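Local coordinates for isomerase/lactonizing enzyme (Agrobacterium tumefaciens, PDB 1RVK), which is of unknown function but, as a magnesium-binding member of the enolase superfamily, probably carries out a reaction that starts by taking a proton from beside a substrate carboxylate, at residues I124-R128 and V319-C325; E305-N311 and N324-E329; D344-S348 and D370-I376. All coordinates share one frame; numbering follows the deposited sequence.

Contact 1 of 3, residues I124-R128 and V319-C325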
ATOM      1  N   ILE A 124       0.405  19.158   4.787  1.00 16.00           N
ATOM      2  CA  ILE A 124      -0.460  18.542   5.783  1.00 17.08           C
ATOM      3  C   ILE A 124      -0.002  18.982   7.165  1.00 16.90           C
ATOM      4  O   ILE A 124      -0.810  19.300   8.034  1.00 16.10           O
ATOM      5  CB  ILE A 124      -0.369  17.003   5.709  1.00 16.95           C
ATOM      6  CG1 ILE A 124      -0.953  16.510   4.382  1.00 17.03           C
ATOM      7  CG2 ILE A 124      -1.090  16.378   6.900  1.00 18.03           C
ATOM      8  CD1 ILE A 124      -0.705  15.034   4.107  1.00 16.43           C
ATOM      9  N   GLY A 125       1.314  19.017   7.335  1.00 17.77           N
ATOM     10  CA  GLY A 125       1.923  19.369   8.602  1.00 17.85           C
ATOM     11  C   GLY A 125       2.860  18.205   8.859  1.00 18.83           C
ATOM     12  O   GLY A 125       2.430  17.136   9.283  1.00 19.91           O
ATOM     13  N   GLY A 126       4.143  18.406   8.594  1.00 17.90           N
ATOM     14  CA  GLY A 126       5.098  17.326   8.750  1.00 17.45           C
ATOM     15  C   GLY A 126       5.454  16.854  10.144  1.00 16.75           C
ATOM     16  O   GLY A 126       5.444  17.629  11.103  1.00 16.49           O
ATOM     17  N   TYR A 127       5.745  15.561  10.254  1.00 14.21           N
ATOM     18  CA  TYR A 127       6.165  14.989  11.524  1.00 14.55           C
ATOM     19  C   TYR A 127       7.608  14.508  11.395  1.00 13.88           C
ATOM     20  O   TYR A 127       8.419  14.731  12.289  1.00 13.33           O
ATOM     21  CB  TYR A 127       5.287  13.804  11.945  1.00 15.30           C
ATOM     22  CG  TYR A 127       5.789  13.176  13.228  1.00 14.11           C
ATOM     23  CD1 TYR A 127       5.710  13.866  14.436  1.00 16.25           C
ATOM     24  CD2 TYR A 127       6.415  11.927  13.223  1.00 15.00           C
ATOM     25  CE1 TYR A 127       6.249  13.338  15.608  1.00 14.85           C
ATOM     26  CE2 TYR A 127       6.957  11.388  14.393  1.00 15.32           C
ATOM     27  CZ  TYR A 127       6.872  12.102  15.577  1.00 16.28           C
ATOM     28  OH  TYR A 127       7.430  11.599  16.731  1.00 15.52           O
ATOM     29  N   ARG A 128       7.926  13.855  10.280  1.00 13.65           N
ATOM     30  CA  ARG A 128       9.278  13.339  10.053  1.00 12.73           C
ATOM     31  C   ARG A 128       9.699  13.376   8.578  1.00 13.43           C
ATOM     32  O   ARG A 128       8.891  13.114   7.686  1.00 14.09           O
ATOM     33  CB  ARG A 128       9.376  11.902  10.580  1.00 12.67           C
ATOM     34  CG  ARG A 128       8.273  10.994  10.051  1.00 13.21           C
ATOM     35  CD  ARG A 128       8.207   9.661  10.776  1.00 14.01           C
ATOM     36  NE  ARG A 128       6.893   9.052  10.587  1.00 13.35           N
ATOM     37  CZ  ARG A 128       6.508   7.898  11.119  1.00 14.99           C
ATOM     38  NH1 ARG A 128       7.339   7.198  11.882  1.00 14.47           N
ATOM     39  NH2 ARG A 128       5.276   7.457  10.909  1.00 13.13           N
ATOM     40  N   VAL A 319       2.696   8.635   5.901  1.00 12.73           N
ATOM     41  CA  VAL A 319       3.581   8.190   6.975  1.00 13.04           C
ATOM     42  C   VAL A 319       4.449   9.336   7.512  1.00 13.04           C
ATOM     43  O   VAL A 319       4.662   9.452   8.717  1.00 13.45           O
ATOM     44  CB  VAL A 319       4.494   7.037   6.494  1.00 12.83           C
ATOM     45  CG1 VAL A 319       5.538   6.701   7.561  1.00 13.05           C
ATOM     46  CG2 VAL A 319       3.648   5.805   6.181  1.00 12.24           C
ATOM     47  N   ALA A 320       4.943  10.186   6.618  1.00 13.35           N
ATOM     48  CA  ALA A 320       5.793  11.303   7.020  1.00 12.82           C
ATOM     49  C   ALA A 320       5.029  12.388   7.778  1.00 13.55           C
ATOM     50  O   ALA A 320       5.609  13.136   8.571  1.00 14.01           O
ATOM     51  CB  ALA A 320       6.470  11.903   5.792  1.00 14.24           C
ATOM     52  N   ALA A 321       3.726  12.466   7.539  1.00 13.94           N
ATOM     53  CA  ALA A 321       2.895  13.476   8.181  1.00 14.40           C
ATOM     54  C   ALA A 321       2.330  13.043   9.530  1.00 15.79           C
ATOM     55  O   ALA A 321       1.723  13.850  10.234  1.00 17.61           O
ATOM     56  CB  ALA A 321       1.752  13.866   7.247  1.00 14.39           C
ATOM     57  N   THR A 322       2.526  11.782   9.896  1.00 14.61           N
ATOM     58  CA  THR A 322       1.988  11.278  11.154  1.00 15.10           C
ATOM     59  C   THR A 322       3.025  10.617  12.058  1.00 14.63           C
ATOM     60  O   THR A 322       4.103  10.224  11.608  1.00 15.44           O
ATOM     61  CB  THR A 322       0.842  10.282  10.889  1.00 15.56           C
ATOM     62  OG1 THR A 322       1.323   9.202  10.080  1.00 17.61           O
ATOM     63  CG2 THR A 322      -0.300  10.975  10.157  1.00 17.24           C
ATOM     64  N   LYS A 323       2.686  10.497  13.337  1.00 14.37           N
ATOM     65  CA  LYS A 323       3.586   9.906  14.323  1.00 13.09           C
ATOM     66  C   LYS A 323       3.292   8.452  14.672  1.00 13.23           C
ATOM     67  O   LYS A 323       4.219   7.660  14.860  1.00 13.55           O
ATOM     68  CB  LYS A 323       3.552  10.735  15.613  1.00 13.09           C
ATOM     69  CG  LYS A 323       4.267  10.096  16.802  1.00 16.04           C
ATOM     70  CD  LYS A 323       4.111  10.958  18.052  1.00 18.79           C
ATOM     71  CE  LYS A 323       4.765  10.322  19.273  1.00 21.10           C
ATOM     72  NZ  LYS A 323       4.060   9.080  19.703  1.00 22.79           N
ATOM     73  N   ASN A 324       2.010   8.105  14.752  1.00 13.06           N
ATOM     74  CA  ASN A 324       1.614   6.758  15.148  1.00 13.38           C
ATOM     75  C   ASN A 324       1.622   5.675  14.081  1.00 13.03           C
ATOM     76  O   ASN A 324       0.620   5.001  13.849  1.00 11.40           O
ATOM     77  CB  ASN A 324       0.243   6.793  15.837  1.00 12.20           C
ATOM     78  CG  ASN A 324      -0.866   7.283  14.927  1.00 12.42           C
ATOM     79  OD1 ASN A 324      -1.971   6.733  14.939  1.00 13.76           O
ATOM     80  ND2 ASN A 324      -0.593   8.327  14.149  1.00 10.70           N
ATOM     81  N   CYS A 325       2.774   5.510  13.448  1.00 13.57           N
ATOM     82  CA  CYS A 325       2.976   4.503  12.414  1.00 14.96           C
ATOM     83  C   CYS A 325       4.455   4.155  12.503  1.00 14.61           C
ATOM     84  O   CYS A 325       5.308   5.021  12.330  1.00 14.69           O
ATOM     85  CB  CYS A 325       2.647   5.078  11.032  1.00 17.55           C
ATOM     86  SG  CYS A 325       2.930   3.932   9.674  1.00 21.48           S
TER
HETATM   87  O   HOH W   1       0.220  16.111  10.241  1.00 25.97           O
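Helix 313-321, one of the helices round the barrel, receives residues 124-128 at its C-terminal end, with Arg128 and Tyr127 meeting the carbonyls of Val319 and Ala320. Two backbone donors share one acceptor: Tyr127 N and Arg128 N each lie 3.0 Å from Ala320 O, and both approach in the plane of that carbonyl. The Arg128 side chain reaches on to the carbonyls of Val319 and Cys325. Its CG sits between the backbone N and the carbonyl carbon (chi1 52°), and the extended chain beyond it carries the guanidinium to them. Arg128 NE, at 2.9 Å, and NH2 hold Val319 O side-on, both arriving from the same face of its peptide plane. NH1 and NH2 take Cys325 O end-on; Arg128 NH2 is 2.8 Å from Cys325 O, which lies only 1° out of the guanidinium plane. NH2 therefore serves both carbonyls, while Val319 CG1 covers one face of the group. Tyr127 meets Lys323 differently: CB of Lys323 stands 3.6 Å from the Tyr127 ring centroid and 11° off its normal, a CH-pi contact over the face. At the other end, Ile124 CG2 packs 3.8 Å from Ala321 CB. One water donates to both Gly125 O and Ala321 O, joining two acceptors that cannot bond each other directly. Thr322 OG1, just past the helix, bonds back to Val318 O in its last turn. Six hydrogen bonds on three carbonyl oxygens, four of them from one guanidinium, fix the rotation of Arg128 and tie the link before strand 130-137 to the last turn of helix 313-321 and the loop that follows. The positive charge of Arg128 at the negative pole of a helix should be electrostatically favourable.

Contact 2 of 3, residues E305-N311 and N324-E329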
ATOM      1  N   GLU A 305      -1.440   2.525  17.042  1.00 12.03           N
ATOM      2  CA  GLU A 305      -0.637   2.787  15.863  1.00 11.72           C
ATOM      3  C   GLU A 305      -1.506   2.353  14.688  1.00 12.54           C
ATOM      4  O   GLU A 305      -2.417   1.541  14.847  1.00 12.21           O
ATOM      5  CB  GLU A 305       0.656   1.970  15.887  1.00 13.40           C
ATOM      6  CG  GLU A 305       1.744   2.564  16.768  1.00 14.12           C
ATOM      7  CD  GLU A 305       2.953   1.655  16.884  1.00 16.78           C
ATOM      8  OE1 GLU A 305       2.780   0.484  17.289  1.00 17.87           O
ATOM      9  OE2 GLU A 305       4.075   2.109  16.573  1.00 18.54           O
ATOM     10  N   CYS A 306      -1.250   2.926  13.521  1.00 11.63           N
ATOM     11  CA  CYS A 306      -1.999   2.573  12.326  1.00 12.00           C
ATOM     12  C   CYS A 306      -0.952   2.427  11.235  1.00 13.06           C
ATOM     13  O   CYS A 306      -0.399   3.416  10.758  1.00 14.58           O
ATOM     14  CB  CYS A 306      -3.000   3.672  11.969  1.00 12.61           C
ATOM     15  SG  CYS A 306      -4.139   3.201  10.638  1.00 13.54           S
ATOM     16  N   GLU A 307      -0.671   1.184  10.861  1.00 11.40           N
ATOM     17  CA  GLU A 307       0.337   0.897   9.850  1.00 13.00           C
ATOM     18  C   GLU A 307      -0.227   1.068   8.443  1.00 13.28           C
ATOM     19  O   GLU A 307      -1.285   0.536   8.111  1.00 13.45           O
ATOM     20  CB  GLU A 307       0.883  -0.513  10.067  1.00 13.92           C
ATOM     21  CG  GLU A 307       1.522  -0.711  11.456  1.00 13.41           C
ATOM     22  CD  GLU A 307       2.725   0.194  11.698  1.00 15.61           C
ATOM     23  OE1 GLU A 307       3.530   0.370  10.762  1.00 16.45           O
ATOM     24  OE2 GLU A 307       2.880   0.717  12.825  1.00 14.05           O
ATOM     25  N   VAL A 308       0.496   1.824   7.623  1.00 14.03           N
ATOM     26  CA  VAL A 308       0.058   2.135   6.267  1.00 12.73           C
ATOM     27  C   VAL A 308       0.467   1.106   5.230  1.00 12.21           C
ATOM     28  O   VAL A 308       1.652   0.835   5.038  1.00 13.07           O
ATOM     29  CB  VAL A 308       0.577   3.524   5.838  1.00 13.11           C
ATOM     30  CG1 VAL A 308       0.027   3.886   4.464  1.00 14.63           C
ATOM     31  CG2 VAL A 308       0.163   4.574   6.873  1.00 13.59           C
ATOM     32  N   HIS A 309      -0.536   0.536   4.569  1.00 11.86           N
ATOM     33  CA  HIS A 309      -0.322  -0.476   3.544  1.00 12.13           C
ATOM     34  C   HIS A 309       0.052   0.108   2.194  1.00 13.79           C
ATOM     35  O   HIS A 309      -0.633   0.996   1.684  1.00 12.96           O
ATOM     36  CB  HIS A 309      -1.583  -1.322   3.352  1.00 12.26           C
ATOM     37  CG  HIS A 309      -1.567  -2.149   2.101  1.00 13.33           C
ATOM     38  ND1 HIS A 309      -2.532  -2.039   1.123  1.00 12.85           N
ATOM     39  CD2 HIS A 309      -0.687  -3.080   1.658  1.00 14.90           C
ATOM     40  CE1 HIS A 309      -2.247  -2.865   0.131  1.00 15.28           C
ATOM     41  NE2 HIS A 309      -1.132  -3.509   0.430  1.00 14.91           N
ATOM     42  N   GLY A 310       1.135  -0.406   1.616  1.00 14.27           N
ATOM     43  CA  GLY A 310       1.539   0.034   0.296  1.00 13.68           C
ATOM     44  C   GLY A 310       2.693   1.004   0.195  1.00 14.35           C
ATOM     45  O   GLY A 310       2.909   1.839   1.072  1.00 12.00           O
ATOM     46  N   ASN A 311       3.436   0.876  -0.897  1.00 14.64           N
ATOM     47  CA  ASN A 311       4.570   1.744  -1.166  1.00 15.17           C
ATOM     48  C   ASN A 311       4.101   2.907  -2.045  1.00 15.55           C
ATOM     49  O   ASN A 311       2.900   3.135  -2.200  1.00 16.98           O
ATOM     50  CB  ASN A 311       5.675   0.954  -1.875  1.00 15.20           C
ATOM     51  CG  ASN A 311       5.296   0.566  -3.291  1.00 16.46           C
ATOM     52  OD1 ASN A 311       4.129   0.328  -3.584  1.00 14.98           O
ATOM     53  ND2 ASN A 311       6.289   0.485  -4.174  1.00 15.24           N
ATOM     54  N   ASN A 324       2.010   8.105  14.752  1.00 13.06           N
ATOM     55  CA  ASN A 324       1.614   6.758  15.148  1.00 13.38           C
ATOM     56  C   ASN A 324       1.622   5.675  14.081  1.00 13.03           C
ATOM     57  O   ASN A 324       0.620   5.001  13.849  1.00 11.40           O
ATOM     58  CB  ASN A 324       0.243   6.793  15.837  1.00 12.20           C
ATOM     59  CG  ASN A 324      -0.866   7.283  14.927  1.00 12.42           C
ATOM     60  OD1 ASN A 324      -1.971   6.733  14.939  1.00 13.76           O
ATOM     61  ND2 ASN A 324      -0.593   8.327  14.149  1.00 10.70           N
ATOM     62  N   CYS A 325       2.774   5.510  13.448  1.00 13.57           N
ATOM     63  CA  CYS A 325       2.976   4.503  12.414  1.00 14.96           C
ATOM     64  C   CYS A 325       4.455   4.155  12.503  1.00 14.61           C
ATOM     65  O   CYS A 325       5.308   5.021  12.330  1.00 14.69           O
ATOM     66  CB  CYS A 325       2.647   5.078  11.032  1.00 17.55           C
ATOM     67  SG  CYS A 325       2.930   3.932   9.674  1.00 21.48           S
ATOM     68  N   ARG A 326       4.761   2.895  12.784  1.00 13.87           N
ATOM     69  CA  ARG A 326       6.150   2.486  12.925  1.00 14.33           C
ATOM     70  C   ARG A 326       6.941   2.441  11.621  1.00 13.75           C
ATOM     71  O   ARG A 326       8.131   2.768  11.607  1.00 13.46           O
ATOM     72  CB  ARG A 326       6.219   1.117  13.619  1.00 16.06           C
ATOM     73  CG  ARG A 326       7.622   0.673  14.000  1.00 21.10           C
ATOM     74  CD  ARG A 326       7.621  -0.751  14.564  1.00 25.61           C
ATOM     75  NE  ARG A 326       7.042  -0.842  15.904  1.00 28.82           N
ATOM     76  CZ  ARG A 326       7.699  -0.552  17.022  1.00 30.73           C
ATOM     77  NH1 ARG A 326       7.096  -0.662  18.198  1.00 30.51           N
ATOM     78  NH2 ARG A 326       8.964  -0.159  16.966  1.00 32.41           N
ATOM     79  N   TRP A 327       6.290   2.073  10.522  1.00 13.02           N
ATOM     80  CA  TRP A 327       7.004   1.945   9.254  1.00 12.88           C
ATOM     81  C   TRP A 327       6.354   2.453   7.985  1.00 14.68           C
ATOM     82  O   TRP A 327       5.177   2.801   7.939  1.00 13.84           O
ATOM     83  CB  TRP A 327       7.290   0.476   8.935  1.00 12.83           C
ATOM     84  CG  TRP A 327       7.619  -0.442  10.051  1.00 11.41           C
ATOM     85  CD1 TRP A 327       6.739  -1.126  10.845  1.00 11.31           C
ATOM     86  CD2 TRP A 327       8.921  -0.903  10.402  1.00 11.38           C
ATOM     87  NE1 TRP A 327       7.420  -2.001  11.660  1.00 12.20           N
ATOM     88  CE2 TRP A 327       8.763  -1.882  11.409  1.00 13.20           C
ATOM     89  CE3 TRP A 327      10.212  -0.590   9.957  1.00 10.82           C
ATOM     90  CZ2 TRP A 327       9.852  -2.551  11.979  1.00 13.08           C
ATOM     91  CZ3 TRP A 327      11.292  -1.254  10.522  1.00 14.14           C
ATOM     92  CH2 TRP A 327      11.105  -2.224  11.523  1.00 13.73           C
ATOM     93  N   TYR A 328       7.174   2.430   6.939  1.00 14.61           N
ATOM     94  CA  TYR A 328       6.755   2.723   5.579  1.00 13.65           C
ATOM     95  C   TYR A 328       6.980   1.331   4.993  1.00 13.70           C
ATOM     96  O   TYR A 328       8.002   0.696   5.277  1.00 13.52           O
ATOM     97  CB  TYR A 328       7.679   3.723   4.884  1.00 12.11           C
ATOM     98  CG  TYR A 328       7.581   3.673   3.370  1.00 10.57           C
ATOM     99  CD1 TYR A 328       8.618   3.137   2.603  1.00 10.07           C
ATOM    100  CD2 TYR A 328       6.460   4.172   2.703  1.00 10.38           C
ATOM    101  CE1 TYR A 328       8.546   3.106   1.212  1.00 11.21           C
ATOM    102  CE2 TYR A 328       6.375   4.145   1.306  1.00 12.33           C
ATOM    103  CZ  TYR A 328       7.427   3.613   0.569  1.00 12.48           C
ATOM    104  OH  TYR A 328       7.378   3.611  -0.806  1.00 12.10           O
ATOM    105  N   GLU A 329       6.022   0.841   4.216  1.00 12.81           N
ATOM    106  CA  GLU A 329       6.135  -0.487   3.620  1.00 11.75           C
ATOM    107  C   GLU A 329       6.840  -0.392   2.275  1.00 12.79           C
ATOM    108  O   GLU A 329       6.285   0.142   1.318  1.00 12.91           O
ATOM    109  CB  GLU A 329       4.740  -1.099   3.444  1.00 11.17           C
ATOM    110  CG  GLU A 329       4.765  -2.517   2.915  1.00 11.90           C
ATOM    111  CD  GLU A 329       3.413  -3.196   2.976  1.00 13.90           C
ATOM    112  OE1 GLU A 329       3.356  -4.397   2.645  1.00 11.81           O
ATOM    113  OE2 GLU A 329       2.414  -2.536   3.354  1.00 13.72           O
TER
HETATM  114  O   HOH W   2       3.472   0.642   8.226  1.00 16.79           O
HETATM  115  O   HOH W   3       2.554  -1.245   6.526  1.00 11.82           O
HETATM  116  O   HOH W   4       3.701   2.326   3.776  1.00 14.27           O
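Glu307 lays its carboxylate across the backbone of Arg326 and Trp327, where OE2 accepts from Arg326 N at 2.9 Å and OE1 from Trp327 N at 3.3 Å. Both amides come from the syn side, so one carboxylate clasps two consecutive N-H groups. With CG beside the backbone N (chi1 -59°), a bend at chi2 (-62°) turns the carboxylate to these amides. Near the start, Cys306 N donates to Asn324 O at 2.8 Å. At the far end Glu329, fully extended, sends OE2 to Gly310 N, 3.0 Å away; the amide stands 54° above the carboxylate plane. Glu329 OE2 also lies 3.6 Å from His309 CD2, at the ring edge. Between these points water fills in for strand pairing: one molecule accepts from Glu329 N and donates to Val308 O and Gly310 O. Glu329 is held further by Ser136, Lys169 and Arg280, and His309 ND1 bonds Asp285, a His-Asp pair as in mandelate racemase relatives; the His309 side chain is about 5 Å from the magnesium ion. Strand 306-308, paired with strand 278-281, thus meets strand 328-333, itself paired with 130-137, while Val308 and Cys325 pack against helix 313-321 and Cys306 against helix 289-301.

Contact 3 of 3, residues D344-S348 and D370-I376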
ATOM      1  N   ASP A 344      10.438   2.794 -15.120  1.00 20.27           N
ATOM      2  CA  ASP A 344      10.909   3.492 -16.309  1.00 20.97           C
ATOM      3  C   ASP A 344      10.214   4.827 -16.568  1.00 20.78           C
ATOM      4  O   ASP A 344      10.761   5.686 -17.266  1.00 20.54           O
ATOM      5  CB  ASP A 344      10.815   2.592 -17.557  1.00 20.66           C
ATOM      6  CG  ASP A 344       9.452   1.936 -17.732  1.00 21.17           C
ATOM      7  OD1 ASP A 344       8.482   2.326 -17.045  1.00 17.42           O
ATOM      8  OD2 ASP A 344       9.355   1.019 -18.581  1.00 19.77           O
ATOM      9  N   TYR A 345       9.027   5.023 -15.998  1.00 19.53           N
ATOM     10  CA  TYR A 345       8.300   6.273 -16.206  1.00 19.49           C
ATOM     11  C   TYR A 345       8.568   7.333 -15.136  1.00 17.86           C
ATOM     12  O   TYR A 345       7.950   8.400 -15.134  1.00 17.60           O
ATOM     13  CB  TYR A 345       6.791   5.995 -16.334  1.00 19.60           C
ATOM     14  CG  TYR A 345       6.153   5.309 -15.143  1.00 20.06           C
ATOM     15  CD1 TYR A 345       5.654   6.050 -14.073  1.00 20.49           C
ATOM     16  CD2 TYR A 345       6.046   3.919 -15.088  1.00 20.57           C
ATOM     17  CE1 TYR A 345       5.063   5.426 -12.975  1.00 19.81           C
ATOM     18  CE2 TYR A 345       5.456   3.280 -13.993  1.00 20.93           C
ATOM     19  CZ  TYR A 345       4.966   4.041 -12.942  1.00 21.85           C
ATOM     20  OH  TYR A 345       4.381   3.419 -11.859  1.00 20.33           O
ATOM     21  N   LEU A 346       9.504   7.036 -14.240  1.00 17.22           N
ATOM     22  CA  LEU A 346       9.891   7.949 -13.168  1.00 18.86           C
ATOM     23  C   LEU A 346      11.401   8.175 -13.275  1.00 19.28           C
ATOM     24  O   LEU A 346      12.164   7.219 -13.376  1.00 21.22           O
ATOM     25  CB  LEU A 346       9.540   7.334 -11.806  1.00 20.51           C
ATOM     26  CG  LEU A 346       8.345   7.904 -11.032  1.00 23.27           C
ATOM     27  CD1 LEU A 346       7.218   8.286 -11.968  1.00 22.21           C
ATOM     28  CD2 LEU A 346       7.882   6.879 -10.003  1.00 20.08           C
ATOM     29  N   LYS A 347      11.829   9.432 -13.255  1.00 19.42           N
ATOM     30  CA  LYS A 347      13.251   9.752 -13.378  1.00 20.34           C
ATOM     31  C   LYS A 347      14.071   9.433 -12.131  1.00 20.47           C
ATOM     32  O   LYS A 347      15.271   9.172 -12.223  1.00 19.41           O
ATOM     33  CB  LYS A 347      13.433  11.233 -13.728  1.00 21.18           C
ATOM     34  CG  LYS A 347      12.806  11.662 -15.048  1.00 24.26           C
ATOM     35  CD  LYS A 347      13.184  13.106 -15.368  1.00 26.46           C
ATOM     36  CE  LYS A 347      12.604  13.572 -16.689  1.00 29.47           C
ATOM     37  NZ  LYS A 347      11.122  13.615 -16.651  1.00 32.80           N
ATOM     38  N   SER A 348      13.424   9.463 -10.969  1.00 18.68           N
ATOM     39  CA  SER A 348      14.095   9.187  -9.698  1.00 20.71           C
ATOM     40  C   SER A 348      13.137   8.409  -8.809  1.00 18.21           C
ATOM     41  O   SER A 348      11.938   8.371  -9.077  1.00 17.11           O
ATOM     42  CB  SER A 348      14.468  10.496  -8.993  1.00 22.61           C
ATOM     43  OG  SER A 348      15.270  11.323  -9.818  1.00 30.76           O
ATOM     44  N   ASP A 370       8.852  12.122  -9.596  1.00 17.55           N
ATOM     45  CA  ASP A 370       9.672  12.702 -10.664  1.00 18.93           C
ATOM     46  C   ASP A 370       9.251  12.064 -11.986  1.00 17.99           C
ATOM     47  O   ASP A 370       9.921  11.171 -12.507  1.00 17.58           O
ATOM     48  CB  ASP A 370      11.148  12.411 -10.369  1.00 18.96           C
ATOM     49  CG  ASP A 370      12.096  13.333 -11.116  1.00 21.73           C
ATOM     50  OD1 ASP A 370      13.323  13.178 -10.939  1.00 23.37           O
ATOM     51  OD2 ASP A 370      11.620  14.207 -11.871  1.00 19.34           O
ATOM     52  N   ILE A 371       8.135  12.543 -12.525  1.00 17.15           N
ATOM     53  CA  ILE A 371       7.558  11.997 -13.745  1.00 16.71           C
ATOM     54  C   ILE A 371       8.305  12.260 -15.049  1.00 17.20           C
ATOM     55  O   ILE A 371       8.650  13.397 -15.369  1.00 16.57           O
ATOM     56  CB  ILE A 371       6.104  12.488 -13.898  1.00 16.49           C
ATOM     57  CG1 ILE A 371       5.335  12.190 -12.607  1.00 13.02           C
ATOM     58  CG2 ILE A 371       5.439  11.801 -15.083  1.00 15.33           C
ATOM     59  CD1 ILE A 371       3.943  12.772 -12.562  1.00 13.63           C
ATOM     60  N   ASP A 372       8.550  11.189 -15.798  1.00 17.11           N
ATOM     61  CA  ASP A 372       9.226  11.294 -17.087  1.00 18.19           C
ATOM     62  C   ASP A 372       8.112  11.415 -18.121  1.00 18.45           C
ATOM     63  O   ASP A 372       7.696  10.420 -18.715  1.00 17.62           O
ATOM     64  CB  ASP A 372      10.057  10.037 -17.365  1.00 18.17           C
ATOM     65  CG  ASP A 372      10.996  10.203 -18.556  1.00 20.46           C
ATOM     66  OD1 ASP A 372      10.688  11.007 -19.461  1.00 19.69           O
ATOM     67  OD2 ASP A 372      12.039   9.514 -18.595  1.00 18.73           O
ATOM     68  N   PHE A 373       7.620  12.633 -18.322  1.00 18.51           N
ATOM     69  CA  PHE A 373       6.535  12.866 -19.271  1.00 19.50           C
ATOM     70  C   PHE A 373       6.899  12.482 -20.701  1.00 20.05           C
ATOM     71  O   PHE A 373       6.037  12.059 -21.476  1.00 18.93           O
ATOM     72  CB  PHE A 373       6.091  14.330 -19.222  1.00 19.09           C
ATOM     73  CG  PHE A 373       5.509  14.738 -17.899  1.00 20.46           C
ATOM     74  CD1 PHE A 373       6.314  15.298 -16.912  1.00 19.77           C
ATOM     75  CD2 PHE A 373       4.161  14.533 -17.628  1.00 21.04           C
ATOM     76  CE1 PHE A 373       5.785  15.649 -15.673  1.00 20.91           C
ATOM     77  CE2 PHE A 373       3.621  14.879 -16.391  1.00 20.97           C
ATOM     78  CZ  PHE A 373       4.436  15.437 -15.411  1.00 21.52           C
ATOM     79  N   THR A 374       8.173  12.625 -21.048  1.00 20.91           N
ATOM     80  CA  THR A 374       8.631  12.279 -22.388  1.00 22.30           C
ATOM     81  C   THR A 374       8.488  10.780 -22.631  1.00 21.18           C
ATOM     82  O   THR A 374       8.050  10.359 -23.700  1.00 20.81           O
ATOM     83  CB  THR A 374      10.101  12.687 -22.597  1.00 22.68           C
ATOM     84  OG1 THR A 374      10.220  14.108 -22.460  1.00 24.77           O
ATOM     85  CG2 THR A 374      10.579  12.272 -23.977  1.00 24.23           C
ATOM     86  N   PHE A 375       8.853   9.975 -21.636  1.00 20.17           N
ATOM     87  CA  PHE A 375       8.741   8.527 -21.764  1.00 19.24           C
ATOM     88  C   PHE A 375       7.279   8.129 -21.938  1.00 18.39           C
ATOM     89  O   PHE A 375       6.941   7.295 -22.781  1.00 17.06           O
ATOM     90  CB  PHE A 375       9.327   7.829 -20.530  1.00 19.72           C
ATOM     91  CG  PHE A 375       9.100   6.341 -20.509  1.00 19.91           C
ATOM     92  CD1 PHE A 375       7.904   5.810 -20.039  1.00 19.77           C
ATOM     93  CD2 PHE A 375      10.070   5.471 -20.998  1.00 21.27           C
ATOM     94  CE1 PHE A 375       7.674   4.434 -20.059  1.00 21.90           C
ATOM     95  CE2 PHE A 375       9.850   4.093 -21.023  1.00 21.59           C
ATOM     96  CZ  PHE A 375       8.650   3.572 -20.552  1.00 21.33           C
ATOM     97  N   ILE A 376       6.409   8.731 -21.137  1.00 18.93           N
ATOM     98  CA  ILE A 376       4.992   8.425 -21.211  1.00 19.88           C
ATOM     99  C   ILE A 376       4.442   8.780 -22.591  1.00 22.15           C
ATOM    100  O   ILE A 376       3.667   8.026 -23.176  1.00 21.60           O
ATOM    101  CB  ILE A 376       4.217   9.177 -20.113  1.00 19.50           C
ATOM    102  CG1 ILE A 376       4.635   8.633 -18.743  1.00 19.35           C
ATOM    103  CG2 ILE A 376       2.720   9.023 -20.324  1.00 18.57           C
ATOM    104  CD1 ILE A 376       4.077   9.402 -17.557  1.00 18.10           C
TER
HETATM  105  O   HOH W   5      12.838   7.862 -16.512  1.00 22.40           O
HETATM  106  O   HOH W   6       9.930  14.958 -18.879  1.00 11.66           O
HETATM  107  O   HOH W   7       9.656   9.792  -8.086  1.00 15.04           O
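This is a surface contact of loop against loop and helix start, pairing Tyr345, Leu346 and Lys347 with Asp372, Ile371 and Asp370 in the C-terminal part of the chain. Its core is a single antiparallel bridge: Leu346 and Ile371 form a non-hydrogen-bonded pair, CA to CA 4.7 Å, and the bonds flank it. Asp372 N reaches Tyr345 O at 2.9 Å, and Lys347 N meets Asp370 O at 2.7 Å. Beyond the bridge, Ser348 OG donates to Asp370 OD1 at 2.9 Å, on the anti lone pair. Asp372 is the N-cap of helix 373-378, its OD1 accepting from Phe375 N at 3.0 Å. The segments border the three-stranded sheet of the N-terminal domain, consistent with the enolase-superfamily pattern in which the end of the chain completes the capping domain: Tyr345 meets Phe11 and Phe51, and Ile371 lies on Met37. Lys347 NZ makes a long salt bridge to Asp372 OD1, 3.9 Å away, the two side chains crossing at about a right angle. Phe375, its CG anti to the backbone N (chi1 173°), puts one ring face, near its rim, beneath Asp344 O, which stands 3.7 Å above the ring plane. Asp344 OD2 comes 3.3 Å from Phe375 CZ, the carboxylate inclined 38° to the ring and bonded to Thr13 and Thr14.

How the contacts relate
Contacts 1 and 2 are close neighbours in the barrel, their centres 11 Å apart, and they share Asn324 and Cys325. They also touch directly, Val319 CG2 packing 3.8 Å from Val308 CG2. Along the chain their segments alternate, so the loop from helix 313-321 into strand 328-333 is held by two partners: the link before strand 130-137 and strand 306-308. Contact 3 follows in series, centred 27 Å from contact 1 and 26 Å from contact 2, and touches neither. Contact 2 comes nearer the magnesium ion, with the His309 side chain about 5 Å away and that of Cys325 about 13 Å, whereas contact 3 joins two segments near the chain's end that pack against the N-terminal sheet.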